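Long-range contacts in nisin biosynthesis protein NisC (Lactococcus lactis subsp. lactis, PDB 2G0D), which probably catalyses the cyclisation step of nisin biosynthesis, closing thioether rings in the dehydrated precursor peptide with the aid of a zinc ion: residues N201-G212 / W277-L287; Y321-E332 / F372-V382. All coordinates share one frame; numbering follows the deposited sequence.

Contact 1: residues N201-G212 / W277-L287. With ZN (zinc ion), chain B.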
loop_
_atom_site.group_PDB
_atom_site.type_symbol
_atom_site.label_atom_id
_atom_site.label_comp_id
_atom_site.label_asym_id
_atom_site.label_seq_id
_atom_site.Cartn_x
_atom_site.Cartn_y
_atom_site.Cartn_z
ATOM N N ASN A 201 -16.386 -1.272 -2.062
ATOM C CA ASN A 201 -15.198 -0.479 -2.427
ATOM C C ASN A 201 -14.264 -1.286 -3.336
ATOM O O ASN A 201 -13.977 -2.460 -3.071
ATOM C CB ASN A 201 -14.478 0.039 -1.171
ATOM C CG ASN A 201 -13.366 1.021 -1.495
ATOM O OD1 ASN A 201 -12.404 0.678 -2.187
ATOM N ND2 ASN A 201 -13.481 2.241 -0.980
ATOM N N MET A 202 -13.832 -0.650 -4.427
ATOM C CA MET A 202 -13.135 -1.332 -5.526
ATOM C C MET A 202 -11.720 -0.798 -5.758
ATOM O O MET A 202 -11.080 -1.076 -6.778
ATOM C CB MET A 202 -13.991 -1.236 -6.799
ATOM C CG MET A 202 -15.328 -2.061 -6.748
ATOM S SD MET A 202 -15.017 -3.834 -6.915
ATOM C CE MET A 202 -15.075 -4.264 -5.229
ATOM N N GLY A 203 -11.238 -0.031 -4.791
ATOM C CA GLY A 203 -9.883 0.518 -4.821
ATOM C C GLY A 203 -8.889 -0.458 -4.229
ATOM O O GLY A 203 -9.263 -1.376 -3.504
ATOM N N LEU A 204 -7.619 -0.257 -4.541
ATOM C CA LEU A 204 -6.554 -1.068 -3.962
ATOM C C LEU A 204 -6.382 -0.767 -2.481
ATOM O O LEU A 204 -6.299 -1.683 -1.645
ATOM C CB LEU A 204 -5.226 -0.799 -4.689
ATOM C CG LEU A 204 -4.011 -1.595 -4.185
ATOM C CD1 LEU A 204 -4.132 -3.016 -4.683
ATOM C CD2 LEU A 204 -2.703 -1.008 -4.648
ATOM N N ALA A 205 -6.303 0.525 -2.179
ATOM C CA ALA A 205 -5.985 1.028 -0.841
ATOM C C ALA A 205 -7.058 0.698 0.208
ATOM O O ALA A 205 -6.731 0.431 1.372
ATOM C CB ALA A 205 -5.751 2.540 -0.900
ATOM N N HIS A 206 -8.325 0.702 -0.211
ATOM C CA HIS A 206 -9.438 0.602 0.720
ATOM C C HIS A 206 -10.468 -0.467 0.380
ATOM O O HIS A 206 -11.491 -0.592 1.070
ATOM C CB HIS A 206 -10.153 1.961 0.821
ATOM C CG HIS A 206 -9.276 3.074 1.281
ATOM N ND1 HIS A 206 -8.714 3.103 2.539
ATOM C CD2 HIS A 206 -8.903 4.227 0.676
ATOM C CE1 HIS A 206 -8.017 4.215 2.684
ATOM N NE2 HIS A 206 -8.111 4.913 1.565
ATOM N N GLY A 207 -10.220 -1.222 -0.684
ATOM C CA GLY A 207 -11.240 -2.093 -1.232
ATOM C C GLY A 207 -10.741 -3.464 -1.626
ATOM O O GLY A 207 -9.753 -3.972 -1.064
ATOM N N LEU A 208 -11.428 -4.038 -2.619
ATOM C CA LEU A 208 -11.384 -5.470 -2.933
ATOM C C LEU A 208 -10.065 -5.925 -3.566
ATOM O O LEU A 208 -9.575 -7.028 -3.286
ATOM C CB LEU A 208 -12.583 -5.834 -3.843
ATOM C CG LEU A 208 -13.089 -7.283 -3.944
ATOM C CD1 LEU A 208 -13.797 -7.779 -2.660
ATOM C CD2 LEU A 208 -13.972 -7.477 -5.156
ATOM N N ALA A 209 -9.494 -5.081 -4.415
ATOM C CA ALA A 209 -8.220 -5.373 -5.073
ATOM C C ALA A 209 -7.122 -5.613 -4.060
ATOM O O ALA A 209 -6.258 -6.473 -4.268
ATOM C CB ALA A 209 -7.823 -4.226 -6.003
ATOM N N GLY A 210 -7.142 -4.830 -2.980
ATOM C CA GLY A 210 -6.121 -4.885 -1.942
ATOM C C GLY A 210 -6.179 -6.189 -1.179
ATOM O O GLY A 210 -5.131 -6.780 -0.898
ATOM N N VAL A 211 -7.396 -6.656 -0.863
ATOM C CA VAL A 211 -7.563 -7.987 -0.281
ATOM C C VAL A 211 -7.063 -9.041 -1.234
ATOM O O VAL A 211 -6.319 -9.908 -0.829
ATOM C CB VAL A 211 -9.032 -8.316 0.096
ATOM N N GLY A 212 -7.467 -8.954 -2.499
ATOM C CA GLY A 212 -7.000 -9.861 -3.550
ATOM C C GLY A 212 -5.488 -9.948 -3.657
ATOM O O GLY A 212 -4.936 -11.047 -3.659
ATOM N N TRP A 277 -2.702 4.720 -7.655
ATOM C CA TRP A 277 -2.405 3.545 -6.859
ATOM C C TRP A 277 -3.594 3.208 -5.944
ATOM O O TRP A 277 -4.080 2.084 -5.944
ATOM C CB TRP A 277 -1.097 3.764 -6.067
ATOM C CG TRP A 277 -0.832 2.722 -5.017
ATOM C CD1 TRP A 277 -0.205 1.524 -5.194
ATOM C CD2 TRP A 277 -1.167 2.803 -3.621
ATOM N NE1 TRP A 277 -0.135 0.831 -3.987
ATOM C CE2 TRP A 277 -0.725 1.592 -3.010
ATOM C CE3 TRP A 277 -1.818 3.766 -2.830
ATOM C CZ2 TRP A 277 -0.886 1.332 -1.641
ATOM C CZ3 TRP A 277 -1.983 3.510 -1.452
ATOM C CH2 TRP A 277 -1.516 2.300 -0.875
ATOM N N CYS A 278 -4.079 4.181 -5.182
ATOM C CA CYS A 278 -5.140 3.909 -4.208
ATOM C C CYS A 278 -6.491 3.450 -4.801
ATOM O O CYS A 278 -7.144 2.565 -4.249
ATOM C CB CYS A 278 -5.349 5.122 -3.310
ATOM S SG CYS A 278 -5.712 6.661 -4.183
ATOM N N TYR A 279 -6.896 4.079 -5.911
ATOM C CA TYR A 279 -8.120 3.759 -6.629
ATOM C C TYR A 279 -7.831 3.794 -8.131
ATOM O O TYR A 279 -7.103 4.671 -8.615
ATOM C CB TYR A 279 -9.202 4.815 -6.353
ATOM C CG TYR A 279 -9.906 4.760 -5.007
ATOM C CD1 TYR A 279 -10.944 3.858 -4.778
ATOM C CD2 TYR A 279 -9.599 5.696 -4.002
ATOM C CE1 TYR A 279 -11.633 3.845 -3.549
ATOM C CE2 TYR A 279 -10.261 5.694 -2.789
ATOM C CZ TYR A 279 -11.272 4.758 -2.564
ATOM O OH TYR A 279 -11.920 4.750 -1.356
ATOM N N GLY A 280 -8.405 2.857 -8.867
ATOM C CA GLY A 280 -8.348 2.907 -10.331
ATOM C C GLY A 280 -7.367 1.916 -10.936
ATOM O O GLY A 280 -6.731 1.120 -10.219
ATOM N N GLY A 281 -7.247 1.995 -12.261
ATOM C CA GLY A 281 -6.446 1.064 -13.057
ATOM C C GLY A 281 -5.054 0.703 -12.558
ATOM O O GLY A 281 -4.737 -0.460 -12.493
ATOM N N PRO A 282 -4.210 1.700 -12.227
ATOM C CA PRO A 282 -2.839 1.326 -11.803
ATOM C C PRO A 282 -2.795 0.368 -10.625
ATOM O O PRO A 282 -2.097 -0.632 -10.698
ATOM C CB PRO A 282 -2.185 2.671 -11.465
ATOM C CG PRO A 282 -2.979 3.674 -12.380
ATOM C CD PRO A 282 -4.389 3.172 -12.240
ATOM N N GLY A 283 -3.555 0.640 -9.578
ATOM C CA GLY A 283 -3.609 -0.279 -8.426
ATOM C C GLY A 283 -4.307 -1.589 -8.746
ATOM O O GLY A 283 -3.872 -2.651 -8.322
ATOM N N ILE A 284 -5.410 -1.506 -9.486
ATOM C CA ILE A 284 -6.146 -2.697 -9.929
ATOM C C ILE A 284 -5.249 -3.619 -10.776
ATOM O O ILE A 284 -5.371 -4.836 -10.682
ATOM C CB ILE A 284 -7.467 -2.296 -10.660
ATOM C CG1 ILE A 284 -8.484 -1.730 -9.654
ATOM C CG2 ILE A 284 -8.050 -3.468 -11.479
ATOM C CD1 ILE A 284 -9.527 -0.821 -10.282
ATOM N N SER A 285 -4.327 -3.055 -11.564
ATOM C CA SER A 285 -3.427 -3.887 -12.389
ATOM C C SER A 285 -2.568 -4.816 -11.536
ATOM O O SER A 285 -2.164 -5.875 -11.999
ATOM C CB SER A 285 -2.528 -3.044 -13.300
ATOM O OG SER A 285 -1.487 -2.357 -12.589
ATOM N N LEU A 286 -2.274 -4.410 -10.299
ATOM C CA LEU A 286 -1.516 -5.260 -9.357
ATOM C C LEU A 286 -2.289 -6.544 -9.004
ATOM O O LEU A 286 -1.721 -7.634 -8.961
ATOM C CB LEU A 286 -1.125 -4.466 -8.087
ATOM C CG LEU A 286 -0.108 -3.318 -8.287
ATOM C CD1 LEU A 286 0.081 -2.455 -7.010
ATOM C CD2 LEU A 286 1.192 -3.892 -8.730
ATOM N N LEU A 287 -3.587 -6.421 -8.767
ATOM C CA LEU A 287 -4.432 -7.607 -8.560
ATOM C C LEU A 287 -4.269 -8.622 -9.703
ATOM O O LEU A 287 -4.101 -9.804 -9.454
ATOM C CB LEU A 287 -5.919 -7.212 -8.422
ATOM C CG LEU A 287 -6.910 -8.392 -8.374
ATOM C CD1 LEU A 287 -6.741 -9.240 -7.088
ATOM C CD2 LEU A 287 -8.346 -7.894 -8.492
HETATM ZN ZN ZN B . -4.804 8.232 -2.716
HETATM O O HOH W 1 -10.607 1.335 -7.918
HETATM O O HOH W 2 -6.505 1.033 -7.013
HETATM O O HOH W 3 -9.020 2.556 -2.374
HETATM O O HOH W 4 -6.253 8.408 -1.098
#
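The amide of Ala205 meets the carbonyl of the zinc ligand Cys278: N to O is 3.0 Å, the N-H...O angle is 170°, and the donor lies in the carbonyl plane on a lone pair. Just beyond that bond the CB of Ala205 packs on the CB of Cys278 at 3.6 Å, a methyl being small enough for two backbones this close. Beside it, Leu204, with CG anti to the backbone N (chi1 -180°), carries CD2 over one face of the Trp277 indole, 3.6 Å from the centroid of the five-membered ring, in a CH-pi contact; Trp277 NE1 donates its hydrogen bond to Leu399 O, outside the two segments.

Next along, Tyr279 OH accepts a bond of 3.0 Å from Asn201 ND2, nearly in the plane of that amide. The other branch of the same amide is engaged too: OD1 accepts from Gly203 N in an Asx turn, which fixes how the amide is turned. Having no side chain, Gly203 lets its CA sit 3.5 Å from Tyr279 CD1.

Three waters fill in the polar shell. Water 3 lies over the centre of the Tyr279 ring and donates to Cys278 O; water 2 joins Leu204 N to the carbonyls of Trp277 and Gly280; water 1 links Met202 O with Gly280 N. Further out, the axes of helices 208-212 and 281-287, neighbours in the alpha toroid, approach to 8.7 Å at 31°. Gly212 and Ala209 allow Leu287 to nestle against the first helix, its CD1 3.6 Å from Gly212 CA.

Together, the Ala205 amide and water 3 grip the carbonyl of Cys278 while Ala205 packs on its CB, an arrangement consistent with a preset position for SG, which binds the zinc at 2.3 Å.

Contact 2: residues Y321-E332 / F372-V382. With ZN (zinc ion), chain B.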
loop_
_atom_site.group_PDB
_atom_site.type_symbol
_atom_site.label_atom_id
_atom_site.label_comp_id
_atom_site.label_asym_id
_atom_site.label_seq_id
_atom_site.Cartn_x
_atom_site.Cartn_y
_atom_site.Cartn_z
ATOM N N TYR A 321 2.753 14.719 -8.404
ATOM C CA TYR A 321 3.747 13.653 -8.432
ATOM C C TYR A 321 3.812 12.800 -7.141
ATOM O O TYR A 321 4.748 12.019 -6.962
ATOM C CB TYR A 321 5.115 14.258 -8.778
ATOM C CG TYR A 321 5.219 14.619 -10.261
ATOM C CD1 TYR A 321 5.624 13.675 -11.201
ATOM C CD2 TYR A 321 4.874 15.898 -10.718
ATOM C CE1 TYR A 321 5.686 13.989 -12.576
ATOM C CE2 TYR A 321 4.934 16.228 -12.071
ATOM C CZ TYR A 321 5.349 15.272 -13.000
ATOM O OH TYR A 321 5.426 15.609 -14.350
ATOM N N MET A 322 2.818 12.933 -6.266
ATOM C CA MET A 322 2.777 12.166 -5.013
ATOM C C MET A 322 2.604 10.677 -5.297
ATOM O O MET A 322 2.247 10.271 -6.424
ATOM C CB MET A 322 1.627 12.620 -4.096
ATOM C CG MET A 322 0.334 11.871 -4.378
ATOM S SD MET A 322 -1.076 12.300 -3.402
ATOM C CE MET A 322 -1.269 10.971 -2.286
ATOM N N ILE A 323 2.827 9.874 -4.260
ATOM C CA ILE A 323 2.648 8.432 -4.367
ATOM C C ILE A 323 1.175 8.030 -4.405
ATOM O O ILE A 323 0.745 7.359 -5.356
ATOM C CB ILE A 323 3.395 7.715 -3.224
ATOM C CG1 ILE A 323 4.915 7.748 -3.537
ATOM C CG2 ILE A 323 2.825 6.257 -3.009
ATOM C CD1 ILE A 323 5.710 6.812 -2.725
ATOM N N CYS A 324 0.398 8.463 -3.413
ATOM C CA CYS A 324 -0.935 7.879 -3.182
ATOM C C CYS A 324 -1.843 7.926 -4.395
ATOM O O CYS A 324 -2.348 6.897 -4.831
ATOM C CB CYS A 324 -1.659 8.511 -1.973
ATOM S SG CYS A 324 -3.093 7.509 -1.394
ATOM N N HIS A 325 -2.068 9.117 -4.923
ATOM C CA HIS A 325 -2.877 9.249 -6.125
ATOM C C HIS A 325 -2.227 10.213 -7.119
ATOM O O HIS A 325 -2.911 10.949 -7.812
ATOM C CB HIS A 325 -4.328 9.651 -5.792
ATOM C CG HIS A 325 -4.457 10.639 -4.671
ATOM N ND1 HIS A 325 -4.637 10.254 -3.356
ATOM C CD2 HIS A 325 -4.447 11.998 -4.669
ATOM C CE1 HIS A 325 -4.748 11.335 -2.596
ATOM N NE2 HIS A 325 -4.641 12.403 -3.368
ATOM N N GLY A 326 -0.895 10.197 -7.176
ATOM C CA GLY A 326 -0.150 11.007 -8.127
ATOM C C GLY A 326 0.728 10.159 -9.038
ATOM O O GLY A 326 0.675 8.926 -9.038
ATOM N N TYR A 327 1.552 10.840 -9.811
ATOM C CA TYR A 327 2.304 10.188 -10.863
ATOM C C TYR A 327 3.484 9.304 -10.376
ATOM O O TYR A 327 3.831 8.310 -11.045
ATOM C CB TYR A 327 2.758 11.248 -11.890
ATOM C CG TYR A 327 3.137 10.635 -13.222
ATOM C CD1 TYR A 327 2.227 9.882 -13.944
ATOM C CD2 TYR A 327 4.424 10.788 -13.736
ATOM C CE1 TYR A 327 2.569 9.311 -15.181
ATOM C CE2 TYR A 327 4.779 10.211 -14.955
ATOM C CZ TYR A 327 3.846 9.476 -15.666
ATOM O OH TYR A 327 4.213 8.899 -16.860
ATOM N N SER A 328 4.108 9.647 -9.237
ATOM C CA SER A 328 5.195 8.798 -8.717
ATOM C C SER A 328 4.696 7.388 -8.369
ATOM O O SER A 328 5.418 6.388 -8.538
ATOM C CB SER A 328 5.924 9.444 -7.527
ATOM O OG SER A 328 6.740 10.521 -7.983
ATOM N N GLY A 329 3.445 7.289 -7.913
ATOM C CA GLY A 329 2.872 5.962 -7.605
ATOM C C GLY A 329 2.692 5.120 -8.850
ATOM O O GLY A 329 3.015 3.955 -8.843
ATOM N N LEU A 330 2.181 5.717 -9.925
ATOM C CA LEU A 330 2.044 5.047 -11.249
ATOM C C LEU A 330 3.399 4.561 -11.750
ATOM O O LEU A 330 3.573 3.418 -12.160
ATOM C CB LEU A 330 1.434 6.053 -12.246
ATOM C CG LEU A 330 -0.102 5.996 -12.414
ATOM C CD1 LEU A 330 -0.813 6.271 -11.098
ATOM C CD2 LEU A 330 -0.633 6.916 -13.535
ATOM N N ILE A 331 4.380 5.454 -11.705
ATOM C CA ILE A 331 5.733 5.130 -12.102
ATOM C C ILE A 331 6.315 3.937 -11.310
ATOM O O ILE A 331 6.904 3.021 -11.886
ATOM C CB ILE A 331 6.630 6.424 -12.053
ATOM C CG1 ILE A 331 6.228 7.381 -13.188
ATOM C CG2 ILE A 331 8.127 6.113 -12.157
ATOM C CD1 ILE A 331 6.499 6.868 -14.651
ATOM N N GLU A 332 6.136 3.936 -10.001
ATOM C CA GLU A 332 6.672 2.867 -9.187
ATOM C C GLU A 332 6.028 1.503 -9.448
ATOM O O GLU A 332 6.683 0.445 -9.302
ATOM C CB GLU A 332 6.603 3.210 -7.690
ATOM C CG GLU A 332 7.471 2.245 -6.873
ATOM C CD GLU A 332 8.974 2.474 -7.060
ATOM O OE1 GLU A 332 9.342 3.581 -7.512
ATOM O OE2 GLU A 332 9.797 1.570 -6.733
ATOM N N PHE A 372 5.554 10.291 3.518
ATOM C CA PHE A 372 5.695 9.257 2.519
ATOM C C PHE A 372 4.550 9.245 1.537
ATOM O O PHE A 372 4.755 9.308 0.310
ATOM C CB PHE A 372 5.788 7.893 3.198
ATOM C CG PHE A 372 5.686 6.749 2.237
ATOM C CD1 PHE A 372 6.684 6.539 1.280
ATOM C CD2 PHE A 372 4.578 5.886 2.271
ATOM C CE1 PHE A 372 6.573 5.473 0.376
ATOM C CE2 PHE A 372 4.457 4.860 1.371
ATOM C CZ PHE A 372 5.458 4.637 0.431
ATOM N N LEU A 373 3.333 9.187 2.079
ATOM C CA LEU A 373 2.196 8.822 1.272
ATOM C C LEU A 373 1.821 9.937 0.289
ATOM O O LEU A 373 1.514 9.683 -0.889
ATOM C CB LEU A 373 1.014 8.392 2.178
ATOM C CG LEU A 373 -0.222 7.808 1.492
ATOM C CD1 LEU A 373 0.109 6.618 0.573
ATOM C CD2 LEU A 373 -1.321 7.424 2.509
ATOM N N GLU A 374 1.844 11.169 0.774
ATOM C CA GLU A 374 1.460 12.306 -0.059
ATOM C C GLU A 374 2.590 13.292 -0.256
ATOM O O GLU A 374 2.521 14.146 -1.147
ATOM C CB GLU A 374 0.242 13.022 0.546
ATOM C CG GLU A 374 -0.969 12.095 0.608
ATOM C CD GLU A 374 -2.290 12.830 0.649
ATOM O OE1 GLU A 374 -2.286 14.051 0.837
ATOM O OE2 GLU A 374 -3.340 12.183 0.479
ATOM N N GLY A 375 3.621 13.163 0.580
ATOM C CA GLY A 375 4.616 14.222 0.729
ATOM C C GLY A 375 5.808 14.007 -0.177
ATOM O O GLY A 375 5.882 13.005 -0.912
ATOM N N ILE A 376 6.731 14.956 -0.137
ATOM C CA ILE A 376 7.913 14.897 -0.987
ATOM C C ILE A 376 8.817 13.658 -0.792
ATOM O O ILE A 376 9.383 13.170 -1.762
ATOM C CB ILE A 376 8.740 16.188 -0.908
ATOM C CG1 ILE A 376 9.779 16.213 -2.055
ATOM C CG2 ILE A 376 9.372 16.372 0.490
ATOM C CD1 ILE A 376 10.209 17.607 -2.477
ATOM N N SER A 377 8.954 13.152 0.438
ATOM C CA SER A 377 9.869 12.025 0.682
ATOM C C SER A 377 9.459 10.734 -0.051
ATOM O O SER A 377 10.291 9.901 -0.374
ATOM C CB SER A 377 10.053 11.760 2.175
ATOM O OG SER A 377 8.851 11.248 2.717
ATOM N N GLY A 378 8.176 10.572 -0.331
ATOM C CA GLY A 378 7.746 9.435 -1.139
ATOM C C GLY A 378 8.297 9.538 -2.548
ATOM O O GLY A 378 8.787 8.551 -3.117
ATOM N N CYS A 379 8.197 10.744 -3.110
ATOM C CA CYS A 379 8.720 11.044 -4.437
ATOM C C CYS A 379 10.242 10.798 -4.508
ATOM O O CYS A 379 10.737 10.202 -5.461
ATOM C CB CYS A 379 8.382 12.495 -4.792
ATOM S SG CYS A 379 8.869 13.040 -6.434
ATOM N N ILE A 380 10.967 11.275 -3.503
ATOM C CA ILE A 380 12.415 11.074 -3.393
ATOM C C ILE A 380 12.744 9.579 -3.344
ATOM O O ILE A 380 13.700 9.149 -3.974
ATOM C CB ILE A 380 13.013 11.821 -2.162
ATOM C CG1 ILE A 380 12.951 13.328 -2.410
ATOM C CG2 ILE A 380 14.443 11.372 -1.864
ATOM C CD1 ILE A 380 13.103 14.213 -1.154
ATOM N N LEU A 381 11.954 8.800 -2.601
ATOM C CA LEU A 381 12.156 7.354 -2.571
ATOM C C LEU A 381 12.096 6.751 -3.966
ATOM O O LEU A 381 12.973 5.974 -4.339
ATOM C CB LEU A 381 11.132 6.651 -1.667
ATOM C CG LEU A 381 11.596 6.446 -0.214
ATOM C CD1 LEU A 381 10.380 6.351 0.721
ATOM C CD2 LEU A 381 12.455 5.209 -0.100
ATOM N N VAL A 382 11.049 7.089 -4.717
ATOM C CA VAL A 382 10.898 6.633 -6.097
ATOM C C VAL A 382 12.133 7.008 -6.903
ATOM O O VAL A 382 12.740 6.148 -7.553
ATOM C CB VAL A 382 9.621 7.213 -6.770
ATOM C CG1 VAL A 382 9.487 6.731 -8.216
ATOM C CG2 VAL A 382 8.339 6.833 -5.996
HETATM ZN ZN ZN B . -4.804 8.232 -2.716
HETATM O O HOH W 5 4.178 10.931 -1.852
HETATM O O HOH W 6 11.806 3.647 -7.945
HETATM O O HOH W 4 -6.253 8.408 -1.098
#
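Cys324 N donates to Leu373 O across 3.0 Å, and from this link between two loops helices 327-332 and 376-382 set off in the same general direction, their axes approaching to 9.8 Å at 28°, as two helices of the alpha toroid. Water 5 adds a second bridge, accepting from Ile323 N and donating to the carbonyls of Phe372 and Gly375.

Much of the filling between the helices is apolar. Ile323 extends CD1 to 3.5 Å from Phe372 CE1 and near Val382 CG2; Gly378, without a side chain, lets CD1 lie close to its backbone. Leu373 points its CB away from the other segment, yet CG anti to the backbone N (chi1 -173°) brings CD1 back to 3.6 Å from Cys324 CB, packing on the base of this zinc ligand. Deeper along the helices, Ser328 OG approaches Cys379 SG at 3.6 Å, and Val382 packs against Ser328, Ile331 and Glu332. The buried carboxylate of Glu332 is compensated by a salt bridge from OE2 to Arg396, while water 6 ties OE1 to Val382 O.

At the metal end, Cys324 SG and His325 ND1 both bind zinc. The Glu374 carboxylate stands almost square to the His325 ring, planes 85° apart, with OE2 3.5 Å from CE1 and 4.1 Å from NE2.

How the contacts relate
Contacts 1 and 2 follow one another along the chain, with centres about 16 Å apart, and converge on one zinc ion. Contact 1 supplies Cys278, contact 2 supplies Cys324 and His325, and water 4, 2.2 Å from the metal, completes four ligands. The two also touch directly: Cys278 N probably donates to Cys324 O at 3.2 Å, Cys278 SG packs on His325 CB at 3.7 Å, and farther from the metal Pro282 CG meets Leu330 CD1 at 3.6 Å. The loops before helices 281-294 and 327-341 therefore supply the protein ligands, and loop 372-375 packs against the second. In lanthionine cyclases such a zinc is thought to activate a substrate cysteine thiol, which could replace the water.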